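Methylated RNA-binding protein 1 (Saccharomyces cerevisiae S288c, PDB 4RCM) recognises N6-methyladenosine in RNA through its YTH domain and lowers the stability of PHO4 mRNA by binding its 3'-UTR, thereby regulating phosphate metabolism. Local coordinates at residues S40-L48 and S133-Y141; V29-W38 and F102-R110. All blocks are in the same frame, centred on the assembly; numbering follows the deposited sequence.

Contact 1 of 2, residues S40-L48 and S133-Y141; sequences STHFGNKRL and SRDTQEIPY. With nucleotides of chain C.
The guanidinium of Arg-47 has the carbonyl O of Thr-136 over one face, 3.1 Å from Arg-47 CZ; the peptide N of Glu-138 approaches obliquely. Because that oxygen is above the plane, no clear hydrogen bond forms to it. At the far end a water accepts from Arg-47 NH2 (2.7 Å) and from Glu-138 N, while the Glu-138 carboxylate pairs with Arg-17. The partner is a type II turn, Arg-134 to Gln-137, set against the first turns of helix 42-53 in the YTH domain, beside the N6-methyladenosine nucleotide of chain C. A bend at chi3 (63°) brings the arginine, otherwise extended, down over the turn. Thr-136 presents its two branches differently: OG1 donates back to Asp-135 O, and CG2 packs on Gly-44 CA (3.8 Å), where the absence of a side chain lets the turn come close, and touches Leu-48 CD1. Thr-41 caps the helix, its OG1 accepting from Gly-44 N at 3.0 Å. Asp-135 has its carboxylate carbon anti to the backbone N (chi1 -171°), which turns it toward both Ser-40 and the nucleotide. OD1 accepts from Lys-22 N and from a water that also meets Ser-40 OG; Asp-135 OD2 is 2.7 Å from Ser-40 OG.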
loop_
_atom_site.group_PDB
_atom_site.type_symbol
_atom_site.label_atom_id
_atom_site.label_comp_id
_atom_site.label_asym_id
_atom_site.label_seq_id
_atom_site.Cartn_x
_atom_site.Cartn_y
_atom_site.Cartn_z
ATOM N N SER A 40 -7.346 -6.244 5.628
ATOM C CA SER A 40 -6.700 -5.746 6.882
ATOM C C SER A 40 -7.445 -6.436 8.014
ATOM O O SER A 40 -8.085 -7.449 7.772
ATOM C CB SER A 40 -6.810 -4.214 7.034
ATOM O OG SER A 40 -5.901 -3.689 8.056
ATOM N N THR A 41 -7.322 -5.913 9.240
ATOM C CA THR A 41 -8.085 -6.385 10.389
ATOM C C THR A 41 -9.475 -5.842 10.219
ATOM O O THR A 41 -9.699 -5.035 9.310
ATOM C CB THR A 41 -7.445 -5.882 11.716
ATOM O OG1 THR A 41 -7.159 -4.479 11.639
ATOM C CG2 THR A 41 -6.161 -6.571 11.944
ATOM N N HIS A 42 -10.448 -6.292 11.018
ATOM C CA HIS A 42 -11.780 -5.681 10.979
ATOM C C HIS A 42 -11.666 -4.153 11.096
ATOM O O HIS A 42 -12.310 -3.392 10.361
ATOM C CB HIS A 42 -12.662 -6.222 12.114
ATOM C CG HIS A 42 -14.056 -5.679 12.106
ATOM N ND1 HIS A 42 -15.035 -6.158 11.265
ATOM C CD2 HIS A 42 -14.632 -4.686 12.824
ATOM C CE1 HIS A 42 -16.153 -5.480 11.455
ATOM N NE2 HIS A 42 -15.936 -4.583 12.401
ATOM N N PHE A 43 -10.825 -3.702 12.024
ATOM C CA PHE A 43 -10.682 -2.272 12.304
ATOM C C PHE A 43 -9.924 -1.526 11.226
ATOM O O PHE A 43 -10.297 -0.406 10.871
ATOM C CB PHE A 43 -10.024 -2.052 13.660
ATOM C CG PHE A 43 -9.943 -0.603 14.080
ATOM C CD1 PHE A 43 -11.038 0.034 14.610
ATOM C CD2 PHE A 43 -8.753 0.085 13.984
ATOM C CE1 PHE A 43 -10.952 1.347 15.014
ATOM C CE2 PHE A 43 -8.651 1.396 14.386
ATOM C CZ PHE A 43 -9.751 2.037 14.886
ATOM N N GLY A 44 -8.836 -2.102 10.735
ATOM C CA GLY A 44 -8.147 -1.504 9.566
ATOM C C GLY A 44 -9.086 -1.390 8.344
ATOM O O GLY A 44 -9.116 -0.364 7.670
ATOM N N ASN A 45 -9.852 -2.448 8.070
ATOM C CA ASN A 45 -10.794 -2.474 6.960
ATOM C C ASN A 45 -11.861 -1.393 7.081
ATOM O O ASN A 45 -12.255 -0.776 6.082
ATOM C CB ASN A 45 -11.516 -3.816 6.909
ATOM C CG ASN A 45 -10.742 -4.886 6.172
ATOM O OD1 ASN A 45 -9.721 -4.633 5.527
ATOM N ND2 ASN A 45 -11.226 -6.108 6.280
ATOM N N LYS A 46 -12.365 -1.207 8.295
ATOM C CA LYS A 46 -13.289 -0.100 8.581
ATOM C C LYS A 46 -12.709 1.280 8.291
ATOM O O LYS A 46 -13.343 2.098 7.644
ATOM C CB LYS A 46 -13.784 -0.161 10.041
ATOM N N ARG A 47 -11.489 1.545 8.744
ATOM C CA ARG A 47 -10.829 2.779 8.373
ATOM C C ARG A 47 -10.714 2.952 6.827
ATOM O O ARG A 47 -11.096 3.971 6.306
ATOM C CB ARG A 47 -9.441 2.850 9.004
ATOM C CG ARG A 47 -9.437 3.005 10.535
ATOM C CD ARG A 47 -8.017 3.287 10.996
ATOM N NE ARG A 47 -7.594 4.555 10.422
ATOM C CZ ARG A 47 -6.351 4.990 10.380
ATOM N NH1 ARG A 47 -5.371 4.270 10.901
ATOM N NH2 ARG A 47 -6.085 6.149 9.830
ATOM N N LEU A 48 -10.203 1.940 6.114
ATOM C CA LEU A 48 -10.045 1.995 4.687
ATOM C C LEU A 48 -11.374 2.103 3.942
ATOM O O LEU A 48 -11.499 2.868 2.992
ATOM C CB LEU A 48 -9.313 0.763 4.203
ATOM C CG LEU A 48 -7.859 0.661 4.671
ATOM C CD1 LEU A 48 -7.299 -0.669 4.241
ATOM C CD2 LEU A 48 -7.035 1.801 4.110
ATOM N N SER A 133 5.315 3.681 10.883
ATOM C CA SER A 133 3.874 3.640 10.786
ATOM C C SER A 133 3.370 2.249 11.101
ATOM O O SER A 133 3.979 1.248 10.729
ATOM C CB SER A 133 3.401 4.045 9.373
ATOM O OG SER A 133 4.001 5.257 8.980
ATOM N N ARG A 134 2.259 2.196 11.784
ATOM C CA ARG A 134 1.544 0.970 11.943
ATOM C C ARG A 134 0.517 0.805 10.804
ATOM O O ARG A 134 0.409 1.650 9.906
ATOM C CB ARG A 134 0.813 0.948 13.301
ATOM C CG ARG A 134 1.699 0.974 14.553
ATOM C CD ARG A 134 0.831 1.203 15.793
ATOM N NE ARG A 134 0.171 2.521 15.768
ATOM C CZ ARG A 134 0.626 3.623 16.370
ATOM N NH1 ARG A 134 1.759 3.614 17.076
ATOM N NH2 ARG A 134 -0.056 4.751 16.266
ATOM N N ASP A 135 -0.270 -0.262 10.899
ATOM C CA ASP A 135 -1.139 -0.691 9.824
ATOM C C ASP A 135 -2.302 0.251 9.669
ATOM O O ASP A 135 -3.004 0.583 10.644
ATOM C CB ASP A 135 -1.613 -2.148 10.079
ATOM C CG ASP A 135 -2.347 -2.740 8.900
ATOM O OD1 ASP A 135 -1.794 -2.694 7.759
ATOM O OD2 ASP A 135 -3.468 -3.284 9.083
ATOM N N THR A 136 -2.498 0.675 8.433
ATOM C CA THR A 136 -3.474 1.701 8.005
ATOM C C THR A 136 -3.283 3.120 8.506
ATOM O O THR A 136 -4.210 3.934 8.462
ATOM C CB THR A 136 -4.948 1.234 8.180
ATOM O OG1 THR A 136 -5.386 1.347 9.540
ATOM C CG2 THR A 136 -5.059 -0.203 7.699
ATOM N N GLN A 137 -2.050 3.451 8.893
ATOM C CA GLN A 137 -1.694 4.803 9.239
ATOM C C GLN A 137 -1.916 5.686 8.016
ATOM O O GLN A 137 -1.351 5.391 6.938
ATOM C CB GLN A 137 -0.193 4.843 9.627
ATOM C CG GLN A 137 0.419 6.216 9.696
ATOM C CD GLN A 137 -0.237 7.103 10.737
ATOM O OE1 GLN A 137 -0.689 8.221 10.427
ATOM N NE2 GLN A 137 -0.277 6.624 11.973
ATOM N N GLU A 138 -2.704 6.746 8.171
ATOM C CA GLU A 138 -2.905 7.700 7.042
ATOM C C GLU A 138 -1.734 8.625 6.816
ATOM O O GLU A 138 -1.135 9.156 7.767
ATOM C CB GLU A 138 -4.152 8.544 7.181
ATOM C CG GLU A 138 -4.368 9.463 5.975
ATOM C CD GLU A 138 -5.791 9.920 5.781
ATOM O OE1 GLU A 138 -6.647 9.666 6.635
ATOM O OE2 GLU A 138 -6.069 10.524 4.733
ATOM N N ILE A 139 -1.444 8.857 5.540
ATOM C CA ILE A 139 -0.322 9.665 5.125
ATOM C C ILE A 139 -0.847 10.912 4.339
ATOM O O ILE A 139 -1.510 10.775 3.304
ATOM C CB ILE A 139 0.642 8.882 4.220
ATOM C CG1 ILE A 139 1.160 7.577 4.888
ATOM C CG2 ILE A 139 1.783 9.775 3.778
ATOM C CD1 ILE A 139 2.063 7.746 6.098
ATOM N N PRO A 140 -0.552 12.120 4.832
ATOM C CA PRO A 140 -1.070 13.338 4.156
ATOM C C PRO A 140 -0.790 13.362 2.645
ATOM O O PRO A 140 0.269 12.967 2.222
ATOM C CB PRO A 140 -0.273 14.484 4.814
ATOM C CG PRO A 140 0.285 13.928 6.075
ATOM C CD PRO A 140 0.529 12.450 5.787
ATOM N N TYR A 141 -1.714 13.913 1.862
ATOM C CA TYR A 141 -1.602 13.910 0.411
ATOM C C TYR A 141 -0.227 14.310 -0.113
ATOM O O TYR A 141 0.440 13.546 -0.858
ATOM C CB TYR A 141 -2.679 14.844 -0.142
ATOM C CG TYR A 141 -2.722 14.926 -1.620
ATOM C CD1 TYR A 141 -3.337 13.936 -2.397
ATOM C CD2 TYR A 141 -2.155 16.012 -2.265
ATOM C CE1 TYR A 141 -3.372 14.046 -3.798
ATOM C CE2 TYR A 141 -2.195 16.139 -3.643
ATOM C CZ TYR A 141 -2.794 15.170 -4.414
ATOM O OH TYR A 141 -2.733 15.352 -5.768
ATOM C C2 6MZ C 3 -0.589 -10.231 7.159
ATOM C C4 6MZ C 3 -1.401 -8.319 8.284
ATOM C C5 6MZ C 3 -2.576 -8.283 7.401
ATOM N N9 6MZ C 3 -1.535 -7.268 9.116
ATOM N N3 6MZ C 3 -0.448 -9.308 8.115
ATOM N N1 6MZ C 3 -1.647 -10.265 6.319
ATOM C C6 6MZ C 3 -2.652 -9.361 6.369
ATOM N N6 6MZ C 3 -3.726 -9.423 5.550
ATOM C C9 6MZ C 3 -3.976 -10.544 4.671
ATOM N N7 6MZ C 3 -3.351 -7.229 7.783
ATOM C C8 6MZ C 3 -2.699 -6.632 8.833
ATOM O "O5'" 6MZ C 3 -2.558 -6.056 14.449
ATOM C "C5'" 6MZ C 3 -2.544 -6.791 13.201
ATOM C "C4'" 6MZ C 3 -1.169 -6.704 12.525
ATOM O "O4'" 6MZ C 3 -1.095 -7.623 11.414
ATOM C "C1'" 6MZ C 3 -0.538 -6.991 10.232
ATOM C "C2'" 6MZ C 3 -0.204 -5.557 10.684
ATOM O "O2'" 6MZ C 3 1.191 -5.416 11.067
ATOM C "C3'" 6MZ C 3 -0.834 -5.296 12.007
ATOM O "O3'" 6MZ C 3 0.180 -4.575 12.759
HETATM O O HOH W 1 -3.514 -4.569 6.414
HETATM O O HOH W 2 -5.023 -3.376 11.431
HETATM O O HOH W 3 -4.012 7.608 10.663
#

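Contact 2 of 2, residues V29-W38 and F102-R110; sequences VKRSFYNGIW and FKVRWVIVR. With nucleotides of chain C.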
loop_
_atom_site.group_PDB
_atom_site.type_symbol
_atom_site.label_atom_id
_atom_site.label_comp_id
_atom_site.label_asym_id
_atom_site.label_seq_id
_atom_site.Cartn_x
_atom_site.Cartn_y
_atom_site.Cartn_z
ATOM N N VAL A 29 2.049 -10.491 0.684
ATOM C CA VAL A 29 2.172 -9.467 -0.348
ATOM C C VAL A 29 2.093 -10.079 -1.791
ATOM O O VAL A 29 1.396 -9.546 -2.705
ATOM C CB VAL A 29 3.521 -8.714 -0.236
ATOM C CG1 VAL A 29 3.686 -7.780 -1.416
ATOM C CG2 VAL A 29 3.604 -7.944 1.080
ATOM N N LYS A 30 2.872 -11.125 -2.004
ATOM C CA LYS A 30 2.879 -11.810 -3.287
ATOM C C LYS A 30 1.503 -12.305 -3.690
ATOM O O LYS A 30 1.078 -12.111 -4.857
ATOM C CB LYS A 30 3.839 -12.961 -3.263
ATOM C CG LYS A 30 5.280 -12.541 -3.263
ATOM C CD LYS A 30 6.154 -13.756 -3.080
ATOM C CE LYS A 30 7.620 -13.399 -2.849
ATOM N NZ LYS A 30 8.550 -13.799 -3.921
ATOM N N ARG A 31 0.818 -12.926 -2.738
ATOM C CA ARG A 31 -0.512 -13.401 -2.952
ATOM C C ARG A 31 -1.493 -12.321 -3.261
ATOM O O ARG A 31 -2.418 -12.560 -4.028
ATOM C CB ARG A 31 -1.019 -14.186 -1.758
ATOM C CG ARG A 31 -0.355 -15.545 -1.679
ATOM C CD ARG A 31 -1.083 -16.445 -0.718
ATOM N NE ARG A 31 -0.275 -17.631 -0.434
ATOM C CZ ARG A 31 -0.481 -18.453 0.595
ATOM N NH1 ARG A 31 0.325 -19.488 0.765
ATOM N NH2 ARG A 31 -1.473 -18.244 1.461
ATOM N N SER A 32 -1.334 -11.149 -2.633
ATOM C CA SER A 32 -2.094 -9.962 -2.979
ATOM C C SER A 32 -1.821 -9.554 -4.420
ATOM O O SER A 32 -2.705 -9.190 -5.160
ATOM C CB SER A 32 -1.743 -8.782 -2.056
ATOM O OG SER A 32 -2.552 -7.605 -2.304
ATOM N N PHE A 33 -0.586 -9.614 -4.823
ATOM C CA PHE A 33 -0.264 -9.198 -6.156
ATOM C C PHE A 33 -0.911 -10.092 -7.204
ATOM O O PHE A 33 -1.437 -9.594 -8.191
ATOM C CB PHE A 33 1.251 -9.161 -6.372
ATOM C CG PHE A 33 1.611 -8.899 -7.780
ATOM C CD1 PHE A 33 1.675 -7.601 -8.267
ATOM C CD2 PHE A 33 1.858 -9.964 -8.644
ATOM C CE1 PHE A 33 1.961 -7.356 -9.601
ATOM C CE2 PHE A 33 2.146 -9.732 -9.971
ATOM C CZ PHE A 33 2.196 -8.429 -10.453
ATOM N N TYR A 34 -0.908 -11.402 -6.985
ATOM C CA TYR A 34 -1.376 -12.369 -8.006
ATOM C C TYR A 34 -2.906 -12.535 -7.963
ATOM O O TYR A 34 -3.510 -12.832 -9.008
ATOM C CB TYR A 34 -0.708 -13.745 -7.843
ATOM C CG TYR A 34 0.772 -13.740 -8.210
ATOM C CD1 TYR A 34 1.186 -13.554 -9.508
ATOM C CD2 TYR A 34 1.744 -13.882 -7.237
ATOM C CE1 TYR A 34 2.563 -13.544 -9.835
ATOM C CE2 TYR A 34 3.092 -13.872 -7.559
ATOM C CZ TYR A 34 3.484 -13.695 -8.845
ATOM O OH TYR A 34 4.866 -13.632 -9.146
ATOM N N ASN A 35 -3.525 -12.299 -6.809
ATOM C CA ASN A 35 -4.981 -12.387 -6.708
ATOM C C ASN A 35 -5.780 -11.073 -6.775
ATOM O O ASN A 35 -7.056 -11.084 -6.899
ATOM C CB ASN A 35 -5.375 -13.084 -5.408
ATOM C CG ASN A 35 -5.093 -14.553 -5.417
ATOM O OD1 ASN A 35 -5.999 -15.382 -5.700
ATOM N ND2 ASN A 35 -3.843 -14.915 -5.094
ATOM N N GLY A 36 -5.089 -9.965 -6.569
ATOM C CA GLY A 36 -5.654 -8.663 -6.656
ATOM C C GLY A 36 -6.627 -8.347 -5.531
ATOM O O GLY A 36 -7.582 -7.590 -5.748
ATOM N N ILE A 37 -6.391 -8.907 -4.333
ATOM C CA ILE A 37 -7.126 -8.495 -3.160
ATOM C C ILE A 37 -6.220 -8.227 -1.961
ATOM O O ILE A 37 -5.031 -8.555 -1.966
ATOM C CB ILE A 37 -8.164 -9.519 -2.773
ATOM C CG1 ILE A 37 -7.512 -10.844 -2.351
ATOM C CG2 ILE A 37 -9.066 -9.775 -3.946
ATOM C CD1 ILE A 37 -8.524 -11.831 -1.735
ATOM N N TRP A 38 -6.814 -7.589 -0.951
ATOM C CA TRP A 38 -6.204 -7.415 0.344
ATOM C C TRP A 38 -7.278 -7.420 1.407
ATOM O O TRP A 38 -8.466 -7.138 1.134
ATOM C CB TRP A 38 -5.366 -6.120 0.423
ATOM C CG TRP A 38 -4.553 -6.051 1.694
ATOM C CD1 TRP A 38 -4.779 -5.241 2.760
ATOM C CD2 TRP A 38 -3.440 -6.897 2.055
ATOM N NE1 TRP A 38 -3.823 -5.460 3.734
ATOM C CE2 TRP A 38 -3.002 -6.485 3.335
ATOM C CE3 TRP A 38 -2.736 -7.923 1.394
ATOM C CZ2 TRP A 38 -1.908 -7.070 3.981
ATOM C CZ3 TRP A 38 -1.629 -8.522 2.059
ATOM C CH2 TRP A 38 -1.227 -8.066 3.333
ATOM N N PHE A 102 -11.029 -6.641 0.048
ATOM C CA PHE A 102 -11.419 -5.676 -0.941
ATOM C C PHE A 102 -10.451 -5.783 -2.130
ATOM O O PHE A 102 -9.344 -6.295 -1.960
ATOM C CB PHE A 102 -11.492 -4.252 -0.354
ATOM C CG PHE A 102 -10.216 -3.780 0.263
ATOM C CD1 PHE A 102 -9.207 -3.262 -0.525
ATOM C CD2 PHE A 102 -10.019 -3.883 1.619
ATOM C CE1 PHE A 102 -8.001 -2.845 0.038
ATOM C CE2 PHE A 102 -8.836 -3.459 2.208
ATOM C CZ PHE A 102 -7.810 -2.954 1.413
ATOM N N LYS A 103 -10.837 -5.275 -3.306
ATOM C CA LYS A 103 -9.953 -5.409 -4.502
ATOM C C LYS A 103 -8.868 -4.355 -4.517
ATOM O O LYS A 103 -9.087 -3.186 -4.108
ATOM C CB LYS A 103 -10.754 -5.334 -5.767
ATOM C CG LYS A 103 -11.786 -6.445 -5.904
ATOM C CD LYS A 103 -12.802 -6.142 -6.998
ATOM C CE LYS A 103 -13.853 -7.232 -7.089
ATOM N NZ LYS A 103 -14.546 -7.220 -8.406
ATOM N N VAL A 104 -7.689 -4.763 -5.023
ATOM C CA VAL A 104 -6.571 -3.863 -5.193
ATOM C C VAL A 104 -5.947 -4.094 -6.552
ATOM O O VAL A 104 -6.036 -5.191 -7.086
ATOM C CB VAL A 104 -5.464 -3.997 -4.087
ATOM C CG1 VAL A 104 -6.111 -3.767 -2.720
ATOM C CG2 VAL A 104 -4.754 -5.343 -4.153
ATOM N N ARG A 105 -5.326 -3.063 -7.093
ATOM C CA ARG A 105 -4.496 -3.209 -8.283
ATOM C C ARG A 105 -3.084 -2.650 -8.024
ATOM O O ARG A 105 -2.903 -1.485 -7.691
ATOM C CB ARG A 105 -5.150 -2.525 -9.477
ATOM C CG ARG A 105 -6.576 -3.020 -9.817
ATOM C CD ARG A 105 -6.629 -4.353 -10.649
ATOM N NE ARG A 105 -8.003 -4.917 -10.898
ATOM C CZ ARG A 105 -8.675 -5.774 -10.093
ATOM N NH1 ARG A 105 -8.185 -6.201 -8.895
ATOM N NH2 ARG A 105 -9.874 -6.216 -10.479
ATOM N N TRP A 106 -2.102 -3.486 -8.169
ATOM C CA TRP A 106 -0.731 -3.131 -7.834
ATOM C C TRP A 106 -0.261 -2.248 -8.969
ATOM O O TRP A 106 -0.156 -2.722 -10.100
ATOM C CB TRP A 106 0.094 -4.405 -7.664
ATOM C CG TRP A 106 -0.078 -5.002 -6.295
ATOM C CD1 TRP A 106 -1.182 -5.662 -5.809
ATOM C CD2 TRP A 106 0.806 -4.847 -5.188
ATOM N NE1 TRP A 106 -0.985 -5.992 -4.500
ATOM C CE2 TRP A 106 0.233 -5.503 -4.096
ATOM C CE3 TRP A 106 2.043 -4.242 -5.026
ATOM C CZ2 TRP A 106 0.856 -5.575 -2.851
ATOM C CZ3 TRP A 106 2.658 -4.323 -3.785
ATOM C CH2 TRP A 106 2.059 -4.978 -2.717
ATOM N N VAL A 107 -0.124 -0.959 -8.714
ATOM C CA VAL A 107 0.315 0.005 -9.753
ATOM C C VAL A 107 1.843 0.044 -9.868
ATOM O O VAL A 107 2.371 0.170 -10.970
ATOM C CB VAL A 107 -0.259 1.442 -9.539
ATOM C CG1 VAL A 107 -1.768 1.458 -9.720
ATOM C CG2 VAL A 107 0.073 1.989 -8.151
ATOM N N ILE A 108 2.537 -0.109 -8.733
ATOM C CA ILE A 108 4.016 -0.107 -8.696
ATOM C C ILE A 108 4.599 -1.264 -7.891
ATOM O O ILE A 108 4.201 -1.514 -6.776
ATOM C CB ILE A 108 4.589 1.214 -8.111
ATOM C CG1 ILE A 108 4.229 2.401 -8.984
ATOM C CG2 ILE A 108 6.143 1.144 -7.947
ATOM C CD1 ILE A 108 4.301 3.737 -8.259
ATOM N N VAL A 109 5.625 -1.944 -8.438
ATOM C CA VAL A 109 6.210 -3.084 -7.751
ATOM C C VAL A 109 7.705 -2.927 -7.875
ATOM O O VAL A 109 8.221 -3.064 -8.974
ATOM C CB VAL A 109 5.797 -4.426 -8.380
ATOM C CG1 VAL A 109 6.498 -5.592 -7.684
ATOM C CG2 VAL A 109 4.297 -4.597 -8.309
ATOM N N ARG A 110 8.339 -2.512 -6.773
ATOM C CA ARG A 110 9.766 -2.316 -6.673
ATOM C C ARG A 110 10.049 -1.928 -5.231
ATOM O O ARG A 110 9.206 -1.390 -4.551
ATOM C CB ARG A 110 10.303 -1.231 -7.609
ATOM C CG ARG A 110 9.657 0.161 -7.493
ATOM C CD ARG A 110 10.350 1.175 -6.558
ATOM N NE ARG A 110 11.819 1.229 -6.690
ATOM C CZ ARG A 110 12.525 2.101 -7.413
ATOM N NH1 ARG A 110 11.948 3.031 -8.183
ATOM N NH2 ARG A 110 13.832 2.002 -7.409
ATOM C C2 6MZ C 3 -0.589 -10.231 7.159
ATOM C C4 6MZ C 3 -1.401 -8.319 8.284
ATOM C C5 6MZ C 3 -2.576 -8.283 7.401
ATOM N N9 6MZ C 3 -1.535 -7.268 9.116
ATOM N N3 6MZ C 3 -0.448 -9.308 8.115
ATOM N N1 6MZ C 3 -1.647 -10.265 6.319
ATOM C C6 6MZ C 3 -2.652 -9.361 6.369
ATOM N N6 6MZ C 3 -3.726 -9.423 5.550
ATOM C C9 6MZ C 3 -3.976 -10.544 4.671
ATOM N N7 6MZ C 3 -3.351 -7.229 7.783
ATOM C C8 6MZ C 3 -2.699 -6.632 8.833
ATOM O "O5'" 6MZ C 3 -2.558 -6.056 14.449
ATOM C "C5'" 6MZ C 3 -2.544 -6.791 13.201
ATOM C "C4'" 6MZ C 3 -1.169 -6.704 12.525
ATOM O "O4'" 6MZ C 3 -1.095 -7.623 11.414
ATOM C "C1'" 6MZ C 3 -0.538 -6.991 10.232
ATOM C "C2'" 6MZ C 3 -0.204 -5.557 10.684
ATOM O "O2'" 6MZ C 3 1.191 -5.416 11.067
ATOM C "C3'" 6MZ C 3 -0.834 -5.296 12.007
ATOM O "O3'" 6MZ C 3 0.180 -4.575 12.759
HETATM O O HOH W 4 -9.378 -8.544 -7.904
#
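Trp-106 meets helix 26-35 with its ring face, its indole N-H and its six-membered rim. Over the face lies Phe-33, whose CA is 3.9 Å from the centroid of the five-membered ring, a CH-pi contact. The Phe-33 ring turns its own edge to that face, with planes at 71°, in an offset edge-to-face pair. With a trans first torsion (chi1 173°), this phenyl swings across the Trp-106 side chain, and CE1 meets Val-109 CG2, the two side chains crossing at about a right angle. At the indole edge Trp-106 NE1 donates to Ser-32 OG (3.1 Å, nearly straight), the oxygen lying in the ring plane. Serine suits this buried place because its hydroxyl can accept from the indole and donate in turn to Ile-37 O, 2.7 Å from Ser-32 OG. Val-29 touches the rim obliquely, CG1 reaching Trp-106 CH2 at 3.5 Å.

Gly-36, with positive phi, ends the helix and turns the chain into strand 37-38; its O accepts from Val-104 N. Trp-38 and Phe-102 then form an antiparallel hydrogen-bonded pair. Their side chains run side by side, with Phe-102 CZ at the indole edge, 4.0 Å from Trp-38 CD1. In Trp-38, CG points opposite the backbone N (chi1 -171°), carrying the indole off the strand to the N6-methyladenosine nucleotide of chain C, whose N6 sits over one indole face, toward its rim, 3.4 Å from Trp-38 CZ2. Trp-38, stacked on the methylated base with Trp-92 edge-to-face beside it and probably a second wall, belongs to the aromatic cage by which YTH domains recognise N6-methyladenosine.

After strand 17-23 come helix 26-35 and strand 37-38, followed directly by helix 42-53. Contact 2 closes the loop when the chain, having laid down strands 61-67 and 72-79, returns as strand 102-112 beside 37-38. Contact 1 closes later, when residues 133-141 reach helix 42-53. The segments alternate along the chain, so the two loops cross rather than nest. Contact 2 secures one edge of the six-stranded sheet, while contact 1 ties a helix to the approach to strand 138-139 at the other. Their centres are about 16 Å apart, yet they touch where Leu-48 CD1 packs on Phe-102 CZ at 3.7 Å, and both reach the methylated nucleotide of chain C.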